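Local coordinates for protein type 3 secretion system chaperone YscE (Yersinia pestis, PDB 2P58) that acts as a type III secretion chaperone that, together with YscG, keeps the needle protein YscF from polymerising prematurely in the bacterial cytoplasm, at residues V10-V13 and R14-M18; M22-T25 and K26-D30; A53-I56 and I57-A61. All blocks are in the same frame, centred on the assembly; numbering follows the deposited sequence.

In the fold
The modelled chain is an antiparallel helical hairpin, and all three interactions are local contacts along its two helices. Interactions 1 and 2 share helix 10-30, with centres about 18 Å apart; interaction 3 lies on helix 37-60, near its C-terminal end. Interaction 1 is a surface contact; its side chains add a hydroxyl-to-carbonyl bond and a long Glu-Arg salt bridge to the backbone bonds. Interaction 2, partly buried, sets aliphatic lysine stems against Leu24 and Thr25. Interaction 3, also partly buried, is mainly apolar and aromatic. Across the hairpin, Ile57 of interaction 3 packs on Thr17, Ile16 and Val13 of interaction 1, whereas interaction 2 meets interaction 3 through Leu24 and Ile54.

Interaction 1 (V10-V13 and R14-M18)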
loop_
_atom_site.group_PDB
_atom_site.type_symbol
_atom_site.label_atom_id
_atom_site.label_comp_id
_atom_site.label_asym_id
_atom_site.label_seq_id
_atom_site.Cartn_x
_atom_site.Cartn_y
_atom_site.Cartn_z
ATOM N N VAL A 10 -11.090 3.661 -19.234
ATOM C CA VAL A 10 -10.921 5.105 -19.311
ATOM C C VAL A 10 -11.967 5.779 -18.438
ATOM O O VAL A 10 -11.741 6.857 -17.870
ATOM C CB VAL A 10 -11.112 5.611 -20.768
ATOM C CG1 VAL A 10 -10.838 7.119 -20.839
ATOM C CG2 VAL A 10 -10.180 4.838 -21.685
ATOM N N GLU A 11 -13.111 5.117 -18.308
ATOM C CA GLU A 11 -14.226 5.654 -17.545
ATOM C C GLU A 11 -13.999 5.672 -16.056
ATOM O O GLU A 11 -14.466 6.579 -15.347
ATOM C CB GLU A 11 -15.500 4.867 -17.846
ATOM C CG GLU A 11 -16.745 5.606 -17.426
ATOM C CD GLU A 11 -17.004 6.873 -18.256
ATOM O OE1 GLU A 11 -16.103 7.282 -19.032
ATOM O OE2 GLU A 11 -18.111 7.459 -18.121
ATOM N N THR A 12 -13.297 4.650 -15.576
ATOM C CA THR A 12 -13.005 4.578 -14.155
ATOM C C THR A 12 -12.015 5.687 -13.820
ATOM O O THR A 12 -12.118 6.301 -12.771
ATOM C CB THR A 12 -12.412 3.205 -13.726
ATOM O OG1 THR A 12 -13.238 2.139 -14.222
ATOM C CG2 THR A 12 -12.403 3.103 -12.206
ATOM N N VAL A 13 -11.086 5.958 -14.734
ATOM C CA VAL A 13 -10.099 7.017 -14.523
ATOM C C VAL A 13 -10.816 8.363 -14.456
ATOM O O VAL A 13 -10.605 9.173 -13.549
ATOM C CB VAL A 13 -9.061 7.080 -15.680
ATOM C CG1 VAL A 13 -8.151 8.307 -15.510
ATOM C CG2 VAL A 13 -8.219 5.801 -15.695
ATOM N N ARG A 14 -11.665 8.597 -15.445
ATOM C CA ARG A 14 -12.408 9.835 -15.501
ATOM C C ARG A 14 -13.216 9.978 -14.222
ATOM O O ARG A 14 -13.223 11.038 -13.609
ATOM C CB ARG A 14 -13.341 9.832 -16.717
ATOM C CG ARG A 14 -14.182 11.095 -16.829
ATOM C CD ARG A 14 -14.859 11.193 -18.198
ATOM N NE ARG A 14 -15.726 12.367 -18.307
ATOM C CZ ARG A 14 -16.996 12.404 -17.910
ATOM N NH1 ARG A 14 -17.569 11.327 -17.377
ATOM N NH2 ARG A 14 -17.691 13.524 -18.041
ATOM N N SER A 15 -13.876 8.904 -13.808
ATOM C CA SER A 15 -14.697 8.944 -12.612
ATOM C C SER A 15 -13.876 9.201 -11.337
ATOM O O SER A 15 -14.228 10.070 -10.524
ATOM C CB SER A 15 -15.470 7.634 -12.455
ATOM O OG SER A 15 -16.285 7.684 -11.292
ATOM N N ILE A 16 -12.796 8.455 -11.131
ATOM C CA ILE A 16 -12.042 8.717 -9.900
ATOM C C ILE A 16 -11.354 10.069 -9.916
ATOM O O ILE A 16 -11.167 10.653 -8.862
ATOM C CB ILE A 16 -11.009 7.616 -9.555
ATOM C CG1 ILE A 16 -9.883 7.590 -10.571
ATOM C CG2 ILE A 16 -11.713 6.276 -9.440
ATOM C CD1 ILE A 16 -8.819 6.529 -10.216
ATOM N N THR A 17 -10.996 10.582 -11.089
ATOM C CA THR A 17 -10.362 11.892 -11.135
ATOM C C THR A 17 -11.414 12.950 -10.740
ATOM O O THR A 17 -11.127 13.912 -10.024
ATOM C CB THR A 17 -9.821 12.179 -12.539
ATOM O OG1 THR A 17 -8.794 11.223 -12.842
ATOM C CG2 THR A 17 -9.248 13.566 -12.622
HETATM N N MSE A 18 -12.651 12.749 -11.171
HETATM C CA MSE A 18 -13.692 13.701 -10.809
HETATM C C MSE A 18 -13.979 13.633 -9.322
HETATM O O MSE A 18 -14.253 14.660 -8.700
HETATM C CB MSE A 18 -14.969 13.438 -11.612
HETATM C CG MSE A 18 -14.829 13.828 -13.060
HETATM SE SE MSE A 18 -16.400 13.650 -13.973
HETATM C CE MSE A 18 -17.592 14.082 -12.668
#
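The carbonyl oxygen of Val13 is gripped twice by Thr17, one turn further along the helix. Thr17 N donates the regular helical bond to Val13 O at 2.9 Å, and Thr17 OG1 adds a second at 2.8 Å. The hydroxyl sits 39° out of the carbonyl plane, and the amide approaches from the opposite face, so the two donors do not compete for one position. The threonine can do this because its first torsion places OG1 beside its own backbone N, leaning back toward the preceding turn. Val13 lies alongside and points the same way, its CG1 at 4.0 Å from Thr17 OG1.

These bonds belong to the first turns of helix 10-30, one arm of an antiparallel helical hairpin, and Thr17 and Ile16 both face Ile57 on the partner helix 37-60. Ile16 is the buried member of the group. Ile16 N is hydrogen-bonded to Thr12 O at 2.8 Å, while Ile16 CG1 stands between backbone N and carbonyl carbon (chi1 67°), which brings it to 3.4 Å from the same Thr12 O. The CG2 methyls of Thr12 and Ile16 are 4.3 Å apart, and both residues also pack against apolar side chains of other protein chains in the assembly.

On the exposed flank, Glu11 and Arg14 run side by side. The glutamate is bent at its second torsion and the arginine is extended, which leaves their flat ends nearly parallel, 19° between planes. The salt bridge is nevertheless long, 4.0 Å from Glu11 OE2 to Arg14 NH1, and should be weaker than a direct ion pair. The selenium of selenomethionine Met18 lies 4.1 Å above one face of the Arg14 guanidinium, over its centre.

Interaction 2 (M22-T25 and K26-D30)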
loop_
_atom_site.group_PDB
_atom_site.type_symbol
_atom_site.label_atom_id
_atom_site.label_comp_id
_atom_site.label_asym_id
_atom_site.label_seq_id
_atom_site.Cartn_x
_atom_site.Cartn_y
_atom_site.Cartn_z
HETATM N N MSE A 22 -13.515 16.898 -7.014
HETATM C CA MSE A 22 -14.657 17.450 -6.307
HETATM C C MSE A 22 -14.342 17.516 -4.809
HETATM O O MSE A 22 -14.699 18.485 -4.121
HETATM C CB MSE A 22 -15.920 16.607 -6.549
HETATM C CG MSE A 22 -16.390 16.698 -7.996
HETATM SE SE MSE A 22 -17.975 15.866 -8.407
HETATM C CE MSE A 22 -17.676 14.248 -7.891
ATOM N N ALA A 23 -13.690 16.476 -4.294
ATOM C CA ALA A 23 -13.366 16.482 -2.878
ATOM C C ALA A 23 -12.392 17.627 -2.560
ATOM O O ALA A 23 -12.509 18.240 -1.496
ATOM C CB ALA A 23 -12.764 15.159 -2.468
ATOM N N LEU A 24 -11.447 17.894 -3.462
ATOM C CA LEU A 24 -10.473 18.958 -3.229
ATOM C C LEU A 24 -11.151 20.320 -3.268
ATOM O O LEU A 24 -10.907 21.171 -2.426
ATOM C CB LEU A 24 -9.330 18.903 -4.247
ATOM C CG LEU A 24 -8.218 19.954 -4.115
ATOM C CD1 LEU A 24 -7.598 19.905 -2.678
ATOM C CD2 LEU A 24 -7.102 19.673 -5.152
ATOM N N THR A 25 -12.033 20.523 -4.238
ATOM C CA THR A 25 -12.715 21.824 -4.321
ATOM C C THR A 25 -13.583 22.066 -3.091
ATOM O O THR A 25 -13.601 23.182 -2.539
ATOM C CB THR A 25 -13.550 21.887 -5.628
ATOM O OG1 THR A 25 -12.637 21.749 -6.721
ATOM C CG2 THR A 25 -14.299 23.226 -5.748
ATOM N N LYS A 26 -14.274 21.021 -2.627
ATOM C CA LYS A 26 -15.123 21.144 -1.451
ATOM C C LYS A 26 -14.273 21.469 -0.199
ATOM O O LYS A 26 -14.632 22.324 0.610
ATOM C CB LYS A 26 -15.939 19.864 -1.212
ATOM C CG LYS A 26 -16.736 19.879 0.098
ATOM C CD LYS A 26 -17.488 18.584 0.331
ATOM C CE LYS A 26 -18.014 18.497 1.771
ATOM N NZ LYS A 26 -16.882 18.614 2.762
ATOM N N LEU A 27 -13.142 20.784 -0.054
ATOM C CA LEU A 27 -12.231 21.030 1.065
ATOM C C LEU A 27 -11.719 22.477 1.011
ATOM O O LEU A 27 -11.665 23.164 2.035
ATOM C CB LEU A 27 -11.047 20.048 0.981
ATOM C CG LEU A 27 -9.940 20.239 2.011
ATOM C CD1 LEU A 27 -10.518 20.141 3.423
ATOM C CD2 LEU A 27 -8.868 19.155 1.777
ATOM N N LYS A 28 -11.387 22.985 -0.173
ATOM C CA LYS A 28 -10.894 24.358 -0.208
ATOM C C LYS A 28 -12.002 25.327 0.195
ATOM O O LYS A 28 -11.733 26.374 0.782
ATOM C CB LYS A 28 -10.340 24.699 -1.581
ATOM C CG LYS A 28 -9.043 23.945 -1.886
ATOM C CD LYS A 28 -8.582 24.281 -3.282
ATOM C CE LYS A 28 -7.251 23.653 -3.586
ATOM N NZ LYS A 28 -6.863 23.994 -4.973
ATOM N N LYS A 29 -13.253 24.980 -0.111
ATOM C CA LYS A 29 -14.388 25.816 0.323
ATOM C C LYS A 29 -14.565 25.695 1.853
ATOM O O LYS A 29 -14.845 26.687 2.543
ATOM C CB LYS A 29 -15.664 25.405 -0.413
ATOM C CG LYS A 29 -15.628 25.851 -1.859
ATOM C CD LYS A 29 -16.901 25.457 -2.621
ATOM C CE LYS A 29 -16.728 25.656 -4.139
ATOM N NZ LYS A 29 -17.771 24.848 -4.859
ATOM N N ASP A 30 -14.397 24.488 2.397
ATOM C CA ASP A 30 -14.497 24.328 3.848
ATOM C C ASP A 30 -13.380 25.144 4.536
ATOM O O ASP A 30 -13.563 25.668 5.616
ATOM C CB ASP A 30 -14.339 22.849 4.286
ATOM C CG ASP A 30 -15.525 21.971 3.880
ATOM O OD1 ASP A 30 -16.583 22.514 3.499
ATOM O OD2 ASP A 30 -15.392 20.724 3.949
#
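Four successive backbone bonds, from Lys26 N, Leu27 N, Lys28 N and Lys29 N to the carbonyl oxygens of Met22, Ala23, Leu24 and Thr25, give this end of helix 10-30 a regular alpha-helical geometry. Lys28 and Lys29 share one shape: CG is beside the backbone N and anti to the carbonyl carbon (chi1 -69° and -73°), and the rest of the chain is extended. Each stem therefore runs back toward the turn before it. The Lys28 stem crosses Leu24 obliquely, its CE at 3.9 Å from both CG and CD1 of the leucine, and its CG lies 3.4 Å from Leu24 O. Lys29 instead lies alongside Thr25 and points the same way, with its CE 3.8 Å from Thr25 CG2. That methyl stands anti to the Thr25 backbone N, toward Lys29, while OG1 lies beside that N and is hydrogen-bonded to Glu21 O.

Lys26 behaves differently. Its chain leaves CB anti to the backbone N and bends only at the last torsion (chi4 -58°), so that Lys26 NZ curls forward to Asp30 OD2 at 2.8 Å, an i to i+4 salt bridge made on the syn lone pair. The other carboxylate oxygen of Asp30 is paired with Arg33, beyond the helix end. On the inner side of the hairpin, Leu24 reaches Ser47 and Ile54 of helix 37-60, and Leu27 reaches Trp43 and Ser47.

The chemistry is thus divided by direction: Leu24 and Leu27 face the partner helix, Lys28 and Lys29 lay their methylenes on Leu24 and Thr25, and Lys26 uses its ammonium on Asp30. With two basic partners, the buried Asp30 carboxylate is probably stabilised as the anion, which may offset the unfavourable interaction of a carboxylate with the C-terminal end of the helix.

Interaction 3 (A53-I56 and I57-A61); sequences AIAI and IHYVA
Ile56 meets Val60 one turn on, the two side chains lying side by side with their CG2 methyls 4.1 Å apart. The residues belong to the final turns of helix 37-60, the second arm of an antiparallel helical hairpin. Val60 N donates to Ile56 O at 2.8 Å, and Val60 CG2 is 3.4 Å from that oxygen, so the valine touches both the carbonyl oxygen and the isoleucine methyl. Ile56 also packs against an apolar side chain of another protein chain, and Val60 is approached by polar and acidic side chains from the other proteins of the assembly.

Ile57, buried on the inside of the hairpin, likewise packs against an apolar side chain of another protein chain. Within its own helix it turns back on the preceding turn: chi1 of -70° holds Ile57 CG1 beside the backbone N, 3.4 Å from Ala53 O, the acceptor of the Ile57 amide.

Ala55 supports Tyr59. The phenol ring leans back along the alanine, with Tyr59 CE2 3.7 Å from Ala55 CB, which lies beyond the ring's rim. Ala55 O, which already takes the Tyr59 amide almost in line with its C=O bond, sits 3.1 Å above one face of the ring and off-centre toward its rim. Tyr59 also meets an aromatic side chain of another protein chain, their planes turned by about 40°, so the ring takes part in the assembly interface as well as in the helix.

A similar arrangement recurs at His58. Ile54 O sits 3.2 Å above one face of the His58 ring, displaced toward the rim, and the isoleucine methyl CG2 lies over that same face in a CH-pi contact, 3.9 Å from the His58 ring centroid and 25° off the normal.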
loop_
_atom_site.group_PDB
_atom_site.type_symbol
_atom_site.label_atom_id
_atom_site.label_comp_id
_atom_site.label_asym_id
_atom_site.label_seq_id
_atom_site.Cartn_x
_atom_site.Cartn_y
_atom_site.Cartn_z
ATOM N N ALA A 53 -2.731 12.526 -4.794
ATOM C CA ALA A 53 -3.433 11.473 -5.493
ATOM C C ALA A 53 -3.761 11.899 -6.925
ATOM O O ALA A 53 -3.591 11.141 -7.873
ATOM C CB ALA A 53 -4.735 11.117 -4.727
ATOM N N ILE A 54 -4.230 13.130 -7.082
ATOM C CA ILE A 54 -4.563 13.625 -8.422
ATOM C C ILE A 54 -3.305 13.596 -9.293
ATOM O O ILE A 54 -3.348 13.166 -10.449
ATOM C CB ILE A 54 -5.145 15.076 -8.320
ATOM C CG1 ILE A 54 -6.518 15.021 -7.656
ATOM C CG2 ILE A 54 -5.194 15.733 -9.685
ATOM C CD1 ILE A 54 -6.983 16.363 -7.057
ATOM N N ALA A 55 -2.179 14.008 -8.712
ATOM C CA ALA A 55 -0.899 14.017 -9.411
ATOM C C ALA A 55 -0.522 12.613 -9.873
ATOM O O ALA A 55 -0.220 12.410 -11.044
ATOM C CB ALA A 55 0.184 14.578 -8.515
ATOM N N ILE A 56 -0.555 11.640 -8.957
ATOM C CA ILE A 56 -0.197 10.266 -9.340
ATOM C C ILE A 56 -1.079 9.775 -10.471
ATOM O O ILE A 56 -0.587 9.178 -11.447
ATOM C CB ILE A 56 -0.339 9.293 -8.148
ATOM C CG1 ILE A 56 0.777 9.562 -7.158
ATOM C CG2 ILE A 56 -0.248 7.803 -8.637
ATOM C CD1 ILE A 56 0.520 8.926 -5.794
ATOM N N ILE A 57 -2.376 10.033 -10.374
ATOM C CA ILE A 57 -3.276 9.569 -11.442
ATOM C C ILE A 57 -2.907 10.253 -12.756
ATOM O O ILE A 57 -2.900 9.611 -13.806
ATOM C CB ILE A 57 -4.752 9.844 -11.094
ATOM C CG1 ILE A 57 -5.199 8.918 -9.950
ATOM C CG2 ILE A 57 -5.640 9.625 -12.344
ATOM C CD1 ILE A 57 -5.107 7.412 -10.281
ATOM N N HIS A 58 -2.595 11.548 -12.720
ATOM C CA HIS A 58 -2.203 12.232 -13.967
ATOM C C HIS A 58 -0.939 11.615 -14.560
ATOM O O HIS A 58 -0.852 11.314 -15.754
ATOM C CB HIS A 58 -1.916 13.719 -13.710
ATOM C CG HIS A 58 -3.147 14.540 -13.499
ATOM N ND1 HIS A 58 -3.102 15.906 -13.293
ATOM C CD2 HIS A 58 -4.458 14.198 -13.495
ATOM C CE1 HIS A 58 -4.339 16.367 -13.179
ATOM N NE2 HIS A 58 -5.177 15.351 -13.295
ATOM N N TYR A 59 0.064 11.454 -13.719
ATOM C CA TYR A 59 1.335 10.902 -14.174
ATOM C C TYR A 59 1.269 9.475 -14.663
ATOM O O TYR A 59 1.980 9.099 -15.611
ATOM C CB TYR A 59 2.390 10.932 -13.054
ATOM C CG TYR A 59 2.654 12.256 -12.364
ATOM C CD1 TYR A 59 2.489 13.476 -13.023
ATOM C CD2 TYR A 59 3.035 12.277 -11.020
ATOM C CE1 TYR A 59 2.690 14.682 -12.354
ATOM C CE2 TYR A 59 3.236 13.462 -10.344
ATOM C CZ TYR A 59 3.063 14.666 -11.012
ATOM O OH TYR A 59 3.273 15.828 -10.301
ATOM N N VAL A 60 0.425 8.669 -14.035
ATOM C CA VAL A 60 0.399 7.276 -14.409
ATOM C C VAL A 60 -0.640 6.881 -15.401
ATOM O O VAL A 60 -0.354 6.113 -16.314
ATOM C CB VAL A 60 0.262 6.367 -13.154
ATOM C CG1 VAL A 60 0.199 4.911 -13.561
ATOM C CG2 VAL A 60 1.439 6.600 -12.219
ATOM N N ALA A 61 -1.846 7.398 -15.251
ATOM C CA ALA A 61 -2.911 7.017 -16.153
ATOM C C ALA A 61 -3.169 8.132 -17.132
ATOM O O ALA A 61 -3.769 7.921 -18.181
ATOM C CB ALA A 61 -4.169 6.706 -15.364
#